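Local coordinates for glycosylation Associate Protein 1 (Streptococcus agalactiae serotype V, PDB 6OYC) that probably takes part, with its partner Gap proteins, in the glycosylation and accessory Sec export of a streptococcal surface protein, on a GT-B-like scaffold, at residues A[232-237]-A[251-256]; A[319-324]-A[422-427]; A[342-347]-A[379-384]. One frame throughout, in Å; residues are numbered along the deposited sequence.

Contact 1 of 3, residues A[232-237]-A[251-256]; sequences VSFNQV and LILSVF. With SO4 (sulfate ion), chain J.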
loop_
_atom_site.group_PDB
_atom_site.type_symbol
_atom_site.label_atom_id
_atom_site.label_comp_id
_atom_site.label_asym_id
_atom_site.label_seq_id
_atom_site.Cartn_x
_atom_site.Cartn_y
_atom_site.Cartn_z
ATOM N N VAL A 232 1.393 17.992 0.538
ATOM C CA VAL A 232 0.904 17.347 1.746
ATOM C C VAL A 232 -0.168 16.333 1.375
ATOM O O VAL A 232 -1.181 16.674 0.746
ATOM C CB VAL A 232 0.345 18.361 2.758
ATOM C CG1 VAL A 232 -0.196 17.621 4.004
ATOM C CG2 VAL A 232 1.417 19.377 3.141
ATOM N N SER A 233 0.058 15.094 1.779
ATOM C CA SER A 233 -1.001 14.096 1.829
ATOM C C SER A 233 -2.083 14.545 2.813
ATOM O O SER A 233 -1.816 14.671 4.013
ATOM C CB SER A 233 -0.382 12.769 2.266
ATOM O OG SER A 233 -1.099 11.678 1.759
ATOM N N PHE A 234 -3.294 14.812 2.323
ATOM C CA PHE A 234 -4.335 15.347 3.206
ATOM C C PHE A 234 -4.675 14.347 4.309
ATOM O O PHE A 234 -5.120 13.232 4.029
ATOM C CB PHE A 234 -5.603 15.698 2.415
ATOM C CG PHE A 234 -6.654 16.417 3.238
ATOM C CD1 PHE A 234 -7.422 15.735 4.172
ATOM C CD2 PHE A 234 -6.874 17.775 3.070
ATOM C CE1 PHE A 234 -8.386 16.393 4.920
ATOM C CE2 PHE A 234 -7.834 18.437 3.812
ATOM C CZ PHE A 234 -8.597 17.745 4.738
ATOM N N ASN A 235 -4.514 14.760 5.563
ATOM C CA ASN A 235 -4.829 13.892 6.685
ATOM C C ASN A 235 -5.090 14.736 7.925
ATOM O O ASN A 235 -4.261 15.580 8.292
ATOM C CB ASN A 235 -3.677 12.909 6.936
ATOM C CG ASN A 235 -4.131 11.669 7.651
ATOM O OD1 ASN A 235 -4.890 11.742 8.609
ATOM N ND2 ASN A 235 -3.687 10.513 7.173
ATOM N N GLN A 236 -6.221 14.498 8.589
ATOM C CA GLN A 236 -6.487 15.246 9.816
ATOM C C GLN A 236 -5.473 14.960 10.920
ATOM O O GLN A 236 -5.322 15.783 11.823
ATOM C CB GLN A 236 -7.895 14.956 10.337
ATOM C CG GLN A 236 -8.146 13.509 10.702
ATOM C CD GLN A 236 -9.602 13.239 11.093
ATOM O OE1 GLN A 236 -10.310 12.487 10.413
ATOM N NE2 GLN A 236 -10.055 13.857 12.187
ATOM N N VAL A 237 -4.763 13.831 10.884
ATOM C CA VAL A 237 -3.787 13.593 11.952
ATOM C C VAL A 237 -2.611 14.565 11.872
ATOM O O VAL A 237 -1.907 14.745 12.870
ATOM C CB VAL A 237 -3.284 12.132 11.947
ATOM C CG1 VAL A 237 -4.460 11.149 12.026
ATOM C CG2 VAL A 237 -2.438 11.852 10.696
ATOM N N LEU A 251 2.179 25.560 -1.075
ATOM C CA LEU A 251 1.496 24.418 -0.495
ATOM C C LEU A 251 0.562 23.807 -1.523
ATOM O O LEU A 251 -0.230 24.524 -2.146
ATOM C CB LEU A 251 0.715 24.842 0.755
ATOM C CG LEU A 251 -0.146 23.765 1.433
ATOM C CD1 LEU A 251 0.711 22.615 1.944
ATOM C CD2 LEU A 251 -0.932 24.384 2.566
ATOM N N ILE A 252 0.653 22.489 -1.688
ATOM C CA ILE A 252 -0.297 21.699 -2.469
ATOM C C ILE A 252 -0.893 20.620 -1.564
ATOM O O ILE A 252 -0.155 19.857 -0.922
ATOM C CB ILE A 252 0.361 21.061 -3.709
ATOM C CG1 ILE A 252 0.837 22.136 -4.689
ATOM C CG2 ILE A 252 -0.609 20.116 -4.417
ATOM C CD1 ILE A 252 1.882 21.624 -5.650
ATOM N N LEU A 253 -2.217 20.557 -1.512
ATOM C CA LEU A 253 -2.917 19.527 -0.757
ATOM C C LEU A 253 -3.320 18.398 -1.696
ATOM O O LEU A 253 -3.909 18.653 -2.752
ATOM C CB LEU A 253 -4.159 20.103 -0.083
ATOM C CG LEU A 253 -3.967 20.892 1.202
ATOM C CD1 LEU A 253 -5.320 21.440 1.687
ATOM C CD2 LEU A 253 -3.340 19.982 2.256
ATOM N N SER A 254 -3.037 17.154 -1.309
ATOM C CA SER A 254 -3.382 15.992 -2.129
ATOM C C SER A 254 -4.498 15.201 -1.454
ATOM O O SER A 254 -4.335 14.719 -0.328
ATOM C CB SER A 254 -2.167 15.095 -2.378
ATOM O OG SER A 254 -2.537 13.969 -3.177
ATOM N N VAL A 255 -5.618 15.064 -2.148
ATOM C CA VAL A 255 -6.797 14.368 -1.653
ATOM C C VAL A 255 -6.878 13.016 -2.370
ATOM O O VAL A 255 -6.887 12.956 -3.607
ATOM C CB VAL A 255 -8.066 15.209 -1.881
ATOM C CG1 VAL A 255 -9.339 14.370 -1.665
ATOM C CG2 VAL A 255 -8.063 16.433 -0.997
ATOM N N PHE A 256 -6.944 11.931 -1.597
ATOM C CA PHE A 256 -6.911 10.573 -2.133
ATOM C C PHE A 256 -8.109 9.807 -1.593
ATOM O O PHE A 256 -8.223 9.596 -0.378
ATOM C CB PHE A 256 -5.604 9.877 -1.754
ATOM C CG PHE A 256 -5.378 8.583 -2.483
ATOM C CD1 PHE A 256 -5.404 8.541 -3.875
ATOM C CD2 PHE A 256 -5.131 7.405 -1.780
ATOM C CE1 PHE A 256 -5.179 7.350 -4.556
ATOM C CE2 PHE A 256 -4.914 6.195 -2.457
ATOM C CZ PHE A 256 -4.936 6.170 -3.845
HETATM S S SO4 J . -9.374 12.665 6.792
HETATM O O1 SO4 J . -8.024 13.238 6.813
HETATM O O2 SO4 J . -10.292 13.483 7.589
HETATM O O3 SO4 J . -9.863 12.618 5.399
HETATM O O4 SO4 J . -9.328 11.284 7.312
#

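Contact 2 of 3, residues A[319-324]-A[422-427]; sequences EIYFVV and EYVRLI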
loop_
_atom_site.group_PDB
_atom_site.type_symbol
_atom_site.label_atom_id
_atom_site.label_comp_id
_atom_site.label_asym_id
_atom_site.label_seq_id
_atom_site.Cartn_x
_atom_site.Cartn_y
_atom_site.Cartn_z
ATOM N N GLU A 319 -5.317 -15.323 -20.925
ATOM C CA GLU A 319 -5.516 -15.536 -19.501
ATOM C C GLU A 319 -6.432 -14.464 -18.923
ATOM O O GLU A 319 -6.158 -13.256 -19.046
ATOM C CB GLU A 319 -4.181 -15.559 -18.763
ATOM C CG GLU A 319 -4.299 -16.095 -17.340
ATOM C CD GLU A 319 -3.075 -15.792 -16.487
ATOM O OE1 GLU A 319 -3.182 -15.898 -15.240
ATOM O OE2 GLU A 319 -2.008 -15.458 -17.061
ATOM N N ILE A 320 -7.519 -14.916 -18.299
ATOM C CA ILE A 320 -8.481 -14.052 -17.627
ATOM C C ILE A 320 -8.154 -14.027 -16.139
ATOM O O ILE A 320 -8.030 -15.083 -15.499
ATOM C CB ILE A 320 -9.927 -14.536 -17.855
ATOM C CG1 ILE A 320 -10.259 -14.585 -19.346
ATOM C CG2 ILE A 320 -10.926 -13.647 -17.097
ATOM C CD1 ILE A 320 -11.706 -14.881 -19.632
ATOM N N TYR A 321 -8.048 -12.821 -15.590
ATOM C CA TYR A 321 -7.771 -12.576 -14.176
ATOM C C TYR A 321 -9.089 -12.191 -13.506
ATOM O O TYR A 321 -9.569 -11.069 -13.685
ATOM C CB TYR A 321 -6.724 -11.460 -14.076
ATOM C CG TYR A 321 -6.178 -11.063 -12.711
ATOM C CD1 TYR A 321 -6.853 -10.141 -11.902
ATOM C CD2 TYR A 321 -4.939 -11.527 -12.275
ATOM C CE1 TYR A 321 -6.323 -9.752 -10.668
ATOM C CE2 TYR A 321 -4.407 -11.134 -11.049
ATOM C CZ TYR A 321 -5.107 -10.255 -10.249
ATOM O OH TYR A 321 -4.596 -9.863 -9.034
ATOM N N PHE A 322 -9.684 -13.117 -12.744
ATOM C CA PHE A 322 -11.080 -13.011 -12.300
ATOM C C PHE A 322 -11.160 -12.845 -10.785
ATOM O O PHE A 322 -10.964 -13.812 -10.031
ATOM C CB PHE A 322 -11.872 -14.238 -12.750
ATOM C CG PHE A 322 -13.381 -14.071 -12.696
ATOM C CD1 PHE A 322 -14.044 -13.882 -11.489
ATOM C CD2 PHE A 322 -14.145 -14.162 -13.856
ATOM C CE1 PHE A 322 -15.438 -13.770 -11.446
ATOM C CE2 PHE A 322 -15.548 -14.045 -13.816
ATOM C CZ PHE A 322 -16.184 -13.843 -12.611
ATOM N N VAL A 323 -11.496 -11.636 -10.343
ATOM C CA VAL A 323 -11.582 -11.341 -8.916
ATOM C C VAL A 323 -12.880 -11.917 -8.374
ATOM O O VAL A 323 -13.960 -11.609 -8.885
ATOM C CB VAL A 323 -11.497 -9.823 -8.665
ATOM C CG1 VAL A 323 -11.734 -9.483 -7.168
ATOM C CG2 VAL A 323 -10.146 -9.285 -9.125
ATOM N N VAL A 324 -12.786 -12.750 -7.331
ATOM C CA VAL A 324 -13.979 -13.394 -6.774
ATOM C C VAL A 324 -14.461 -12.764 -5.463
ATOM O O VAL A 324 -15.584 -13.062 -5.027
ATOM C CB VAL A 324 -13.753 -14.911 -6.590
ATOM C CG1 VAL A 324 -13.457 -15.561 -7.945
ATOM C CG2 VAL A 324 -12.623 -15.176 -5.578
ATOM N N GLU A 422 1.342 -9.786 -15.680
ATOM C CA GLU A 422 2.303 -9.522 -16.748
ATOM C C GLU A 422 1.767 -9.953 -18.108
ATOM O O GLU A 422 1.813 -9.195 -19.079
ATOM C CB GLU A 422 3.623 -10.240 -16.447
ATOM C CG GLU A 422 4.783 -9.754 -17.300
ATOM C CD GLU A 422 6.045 -10.567 -17.086
ATOM O OE1 GLU A 422 6.001 -11.524 -16.278
ATOM O OE2 GLU A 422 7.072 -10.250 -17.734
ATOM N N TYR A 423 1.257 -11.176 -18.192
ATOM C CA TYR A 423 0.809 -11.741 -19.456
ATOM C C TYR A 423 -0.709 -11.871 -19.531
ATOM O O TYR A 423 -1.214 -12.580 -20.398
ATOM C CB TYR A 423 1.486 -13.099 -19.693
ATOM C CG TYR A 423 3.003 -13.005 -19.819
ATOM C CD1 TYR A 423 3.597 -12.510 -20.983
ATOM C CD2 TYR A 423 3.840 -13.396 -18.771
ATOM C CE1 TYR A 423 4.981 -12.406 -21.101
ATOM C CE2 TYR A 423 5.223 -13.295 -18.878
ATOM C CZ TYR A 423 5.789 -12.800 -20.044
ATOM O OH TYR A 423 7.160 -12.699 -20.149
ATOM N N VAL A 424 -1.451 -11.177 -18.666
ATOM C CA VAL A 424 -2.894 -11.365 -18.609
ATOM C C VAL A 424 -3.556 -10.615 -19.756
ATOM O O VAL A 424 -3.135 -9.526 -20.152
ATOM C CB VAL A 424 -3.448 -10.937 -17.233
ATOM C CG1 VAL A 424 -4.944 -10.604 -17.299
ATOM C CG2 VAL A 424 -3.243 -12.062 -16.228
ATOM N N ARG A 425 -4.587 -11.227 -20.318
ATOM C CA ARG A 425 -5.318 -10.624 -21.421
ATOM C C ARG A 425 -6.500 -9.792 -20.936
ATOM O O ARG A 425 -6.784 -8.722 -21.494
ATOM C CB ARG A 425 -5.799 -11.731 -22.366
ATOM C CG ARG A 425 -6.170 -11.252 -23.751
ATOM C CD ARG A 425 -4.972 -10.692 -24.489
ATOM N NE ARG A 425 -5.297 -10.430 -25.882
ATOM C CZ ARG A 425 -4.515 -9.762 -26.724
ATOM N NH1 ARG A 425 -3.346 -9.276 -26.317
ATOM N NH2 ARG A 425 -4.911 -9.570 -27.978
ATOM N N LEU A 426 -7.193 -10.259 -19.899
ATOM C CA LEU A 426 -8.470 -9.672 -19.522
ATOM C C LEU A 426 -8.629 -9.692 -18.008
ATOM O O LEU A 426 -8.364 -10.716 -17.368
ATOM C CB LEU A 426 -9.627 -10.428 -20.192
ATOM C CG LEU A 426 -11.047 -9.889 -20.005
ATOM C CD1 LEU A 426 -11.182 -8.479 -20.574
ATOM C CD2 LEU A 426 -12.070 -10.840 -20.657
ATOM N N ILE A 427 -9.071 -8.559 -17.449
ATOM C CA ILE A 427 -9.382 -8.424 -16.030
ATOM C C ILE A 427 -10.898 -8.457 -15.862
ATOM O O ILE A 427 -11.621 -7.719 -16.544
ATOM C CB ILE A 427 -8.793 -7.117 -15.462
ATOM C CG1 ILE A 427 -7.291 -7.262 -15.192
ATOM C CG2 ILE A 427 -9.511 -6.686 -14.182
ATOM C CD1 ILE A 427 -6.586 -5.905 -14.974
HETATM O O HOH W 1 -2.803 -14.237 -21.478
#

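Contact 3 of 3, residues A[342-347]-A[379-384]; sequences VMLKNN and QKFFSL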
loop_
_atom_site.group_PDB
_atom_site.type_symbol
_atom_site.label_atom_id
_atom_site.label_comp_id
_atom_site.label_asym_id
_atom_site.label_seq_id
_atom_site.Cartn_x
_atom_site.Cartn_y
_atom_site.Cartn_z
ATOM N N VAL A 342 -17.967 -19.800 -22.876
ATOM C CA VAL A 342 -16.964 -19.167 -23.732
ATOM C C VAL A 342 -15.717 -20.036 -23.842
ATOM O O VAL A 342 -14.986 -19.961 -24.837
ATOM C CB VAL A 342 -16.609 -17.750 -23.238
ATOM C CG1 VAL A 342 -17.863 -16.976 -22.839
ATOM C CG2 VAL A 342 -15.596 -17.803 -22.101
ATOM N N MET A 343 -15.464 -20.886 -22.845
ATOM C CA MET A 343 -14.236 -21.669 -22.827
ATOM C C MET A 343 -14.331 -22.887 -23.732
ATOM O O MET A 343 -13.335 -23.266 -24.361
ATOM C CB MET A 343 -13.901 -22.088 -21.396
ATOM C CG MET A 343 -13.069 -21.042 -20.658
ATOM S SD MET A 343 -12.939 -21.361 -18.899
ATOM C CE MET A 343 -11.691 -22.658 -18.869
ATOM N N LEU A 344 -15.512 -23.516 -23.814
ATOM C CA LEU A 344 -15.696 -24.575 -24.800
ATOM C C LEU A 344 -15.548 -24.031 -26.209
ATOM O O LEU A 344 -15.021 -24.711 -27.092
ATOM C CB LEU A 344 -17.055 -25.243 -24.640
ATOM C CG LEU A 344 -17.383 -25.981 -23.350
ATOM C CD1 LEU A 344 -18.876 -26.085 -23.281
ATOM C CD2 LEU A 344 -16.751 -27.365 -23.320
ATOM N N LYS A 345 -15.984 -22.796 -26.431
ATOM C CA LYS A 345 -15.832 -22.137 -27.719
ATOM C C LYS A 345 -14.417 -21.638 -27.987
ATOM O O LYS A 345 -14.162 -21.145 -29.095
ATOM C CB LYS A 345 -16.793 -20.947 -27.808
ATOM C CG LYS A 345 -18.229 -21.303 -28.136
ATOM C CD LYS A 345 -19.093 -20.056 -28.114
ATOM C CE LYS A 345 -18.455 -18.927 -28.915
ATOM N NZ LYS A 345 -18.360 -17.655 -28.128
ATOM N N ASN A 346 -13.494 -21.730 -27.019
ATOM C CA ASN A 346 -12.154 -21.159 -27.202
ATOM C C ASN A 346 -11.187 -21.835 -26.227
ATOM O O ASN A 346 -11.128 -21.462 -25.051
ATOM C CB ASN A 346 -12.174 -19.657 -27.012
ATOM C CG ASN A 346 -10.873 -19.008 -27.426
ATOM O OD1 ASN A 346 -9.815 -19.633 -27.387
ATOM N ND2 ASN A 346 -10.943 -17.746 -27.834
ATOM N N ASN A 347 -10.409 -22.794 -26.747
ATOM C CA ASN A 347 -9.490 -23.610 -25.960
ATOM C C ASN A 347 -8.283 -22.834 -25.434
ATOM O O ASN A 347 -7.546 -23.369 -24.595
ATOM C CB ASN A 347 -9.006 -24.798 -26.804
ATOM C CG ASN A 347 -8.838 -24.437 -28.272
ATOM O OD1 ASN A 347 -7.841 -23.831 -28.665
ATOM N ND2 ASN A 347 -9.819 -24.807 -29.091
ATOM N N GLN A 379 -16.011 -31.922 -16.202
ATOM C CA GLN A 379 -15.046 -31.734 -17.280
ATOM C C GLN A 379 -13.693 -31.302 -16.729
ATOM O O GLN A 379 -13.605 -30.321 -15.980
ATOM C CB GLN A 379 -15.561 -30.699 -18.279
ATOM C CG GLN A 379 -16.651 -31.227 -19.183
ATOM C CD GLN A 379 -16.199 -31.304 -20.620
ATOM O OE1 GLN A 379 -15.328 -32.104 -20.961
ATOM N NE2 GLN A 379 -16.778 -30.463 -21.472
ATOM N N LYS A 380 -12.634 -32.011 -17.145
ATOM C CA LYS A 380 -11.331 -31.858 -16.509
ATOM C C LYS A 380 -10.682 -30.514 -16.841
ATOM O O LYS A 380 -9.945 -29.960 -16.010
ATOM C CB LYS A 380 -10.413 -33.020 -16.893
ATOM C CG LYS A 380 -9.081 -33.012 -16.134
ATOM C CD LYS A 380 -8.906 -34.250 -15.250
ATOM C CE LYS A 380 -7.508 -34.286 -14.616
ATOM N NZ LYS A 380 -7.472 -33.878 -13.173
ATOM N N PHE A 381 -10.936 -29.966 -18.034
ATOM C CA PHE A 381 -10.395 -28.648 -18.347
ATOM C C PHE A 381 -11.020 -27.558 -17.478
ATOM O O PHE A 381 -10.452 -26.463 -17.368
ATOM C CB PHE A 381 -10.585 -28.329 -19.833
ATOM C CG PHE A 381 -11.937 -27.760 -20.171
ATOM C CD1 PHE A 381 -13.014 -28.597 -20.439
ATOM C CD2 PHE A 381 -12.130 -26.380 -20.238
ATOM C CE1 PHE A 381 -14.261 -28.072 -20.756
ATOM C CE2 PHE A 381 -13.380 -25.845 -20.548
ATOM C CZ PHE A 381 -14.443 -26.690 -20.814
ATOM N N PHE A 382 -12.161 -27.846 -16.848
ATOM C CA PHE A 382 -12.908 -26.902 -16.029
ATOM C C PHE A 382 -12.947 -27.379 -14.583
ATOM O O PHE A 382 -14.028 -27.566 -14.017
ATOM C CB PHE A 382 -14.330 -26.747 -16.588
ATOM C CG PHE A 382 -15.010 -25.443 -16.227
ATOM C CD1 PHE A 382 -14.702 -24.269 -16.905
ATOM C CD2 PHE A 382 -15.979 -25.401 -15.231
ATOM C CE1 PHE A 382 -15.333 -23.065 -16.584
ATOM C CE2 PHE A 382 -16.612 -24.199 -14.900
ATOM C CZ PHE A 382 -16.288 -23.030 -15.578
ATOM N N SER A 383 -11.780 -27.572 -13.970
ATOM C CA SER A 383 -11.706 -28.105 -12.621
ATOM C C SER A 383 -10.605 -27.383 -11.859
ATOM O O SER A 383 -9.785 -26.679 -12.450
ATOM C CB SER A 383 -11.443 -29.611 -12.644
ATOM O OG SER A 383 -10.600 -29.939 -13.734
ATOM N N LEU A 384 -10.576 -27.581 -10.538
ATOM C CA LEU A 384 -9.579 -26.951 -9.667
ATOM C C LEU A 384 -8.863 -28.018 -8.848
ATOM O O LEU A 384 -9.466 -28.613 -7.947
ATOM C CB LEU A 384 -10.232 -25.924 -8.745
ATOM C CG LEU A 384 -10.664 -24.634 -9.431
ATOM C CD1 LEU A 384 -11.504 -23.832 -8.476
ATOM C CD2 LEU A 384 -9.456 -23.846 -9.885
#

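Contact 1 of 3, residues A[232-237]-A[251-256]
Phe-234 reaches across to the strand of Leu-253, Ser-254 and Val-255 just where its own strand, 229-233, runs out into a loop. Phe-234 CB sits 3.2 Å from Ser-254 O and also touches Val-255 CG2. CG is anti to the backbone N (chi1 -173°), and beyond it CD2 meets Leu-253 CD1 at the ring edge. Phe-234 CD1 and CE1, on the other flank, both come within 3.7 Å of O1 of a sulfate ion, again at the edge and near the ring plane. Helix 262-267 adds Val-265 against both Phe-234 and Val-255.

The backbones pair in parallel. Val-232 N gives a nearly straight bond to Ile-252 O (2.8 Å), Ser-254 N returns one to Val-232 O, and Phe-234 N extends the ladder to Ser-254 O. Beside the ladder, Val-232 CG2 presses on Leu-251 CD1 at 3.5 Å, and its CB faces Leu-253 CD2. Ser-254 OG lies on the other face of the sheet, held by Asp-33 and Gln-37.

Past the strand, Asn-235 OD1 accepts from Val-237 N in an Asx turn. Gln-236 N binds sulfate O1 at 2.8 Å, and Asn-260, Asn-261 and Asn-264 complete the grip. The sulfate probably came from the crystallisation liquor; its amide-lined seat at the C-terminal end of a parallel strand is consistent with a place able to hold an anion.

Contact 2 of 3, residues A[319-324]-A[422-427]
Val-424 and Tyr-321 meet at the apolar centre, Val-424 CG1 lying 3.8 Å from Tyr-321 CB. Ile-427 CG1 joins them on the same side of the sheet, at the looser distance of 4.4 Å from Tyr-321 CB. Tyr-321 CG stands anti to its backbone N (chi1 -176°), and the phenol leads away from strand 426-428, its OH hydrogen-bonded to that of Tyr-356. Ile-320 and Leu-426 occupy the other face, side by side and pointing the same way, with CD1 against CD2; Ile-477 of helix 473-481 covers both.

Between the two layers runs the parallel backbone pairing. Tyr-321 N donates almost straight to Leu-426 O at 2.8 Å, and the CA of Ile-320 makes a CA-H...O contact with that same oxygen. Glu-319 O is gripped twice, by Arg-425 N at 2.9 Å in the carbonyl plane and by Leu-426 N at 3.3 Å, tilted 24° from it. The N-H groups of two successive residues thus converge on one carbonyl oxygen.

At the polar edge the extended Glu-319 side chain crosses Val-424 at about a right angle, OE2 lying 3.7 Å from CG2. OE1 turns to a salt bridge with Arg-420 and a hydrogen bond with Thr-352. A water accepts from Glu-319 N and donates to Tyr-423 O, linking the backbones beyond the ladder. Strand 318-323 lies between 349-354 and 426-428 in a parallel sheet of order 3-2-1-4-5-6, the layout of a Rossmann-like domain and consistent with the GT-B clan.

Contact 3 of 3, residues A[342-347]-A[379-384]
Met-343 bends at chi3 (78°), which sets CE back against Phe-382 CD1 and Phe-381 CE2, while Phe-381 holds CG between its backbone N and carbonyl carbon (chi1 84°). A Met-aromatic contact, with the sulfur of Met-343 at the edge of the Phe-382 ring, joins helix 329-344 to the loop after helix 360-375, at the flank of a Rossmann-like domain. Met-343 SD lies 5.0 Å from the centroid of the Phe-382 ring and 84° off its normal, and Phe-382 CE1 is the nearest ring atom at 3.7 Å.

The two phenylalanines divide the work. Phe-382 CB sits 4.1 Å above the plane of the Phe-381 ring, over its centre, and the edge of that ring meets Met-343 CB through CE2. Tyr-340, one helical turn before Met-343, meets the Phe-382 ring edge-to-face, and its OH is hydrogen-bonded to Gln-379 NE2. Leu-406 of strand 406-409 packs on both Met-343 and Phe-382.

Toward the surface Leu-344 crosses both Phe-381 and Gln-379 at about a right angle. A single methyl does most of the touching: Leu-344 CD2 lies 3.6 Å from Gln-379 NE2 and 3.5 Å from Phe-381 CZ.

How the contacts relate
Followed from the N terminus, the chain starts the first parallel sheet, makes an excursion through the long antiparallel sheet, and returns at strand 229-233, where contact 1 closes a short beta-alpha-beta loop through helix 239-242 to strand 250-255. It then passes into a second parallel sheet on the opposite side of the chain's centre. Contact 2 opens there at strand 318-323 and closes about a hundred residues later at 426-428. Contact 3 is nested inside that loop, tying helix 329-344, which follows strand 318-323, to the loop leading to strand 406-409. Contacts 2 and 3 have centres 16 Å apart, whereas contact 1 lies 34 Å, centre to centre, from contact 2. None of the three cross.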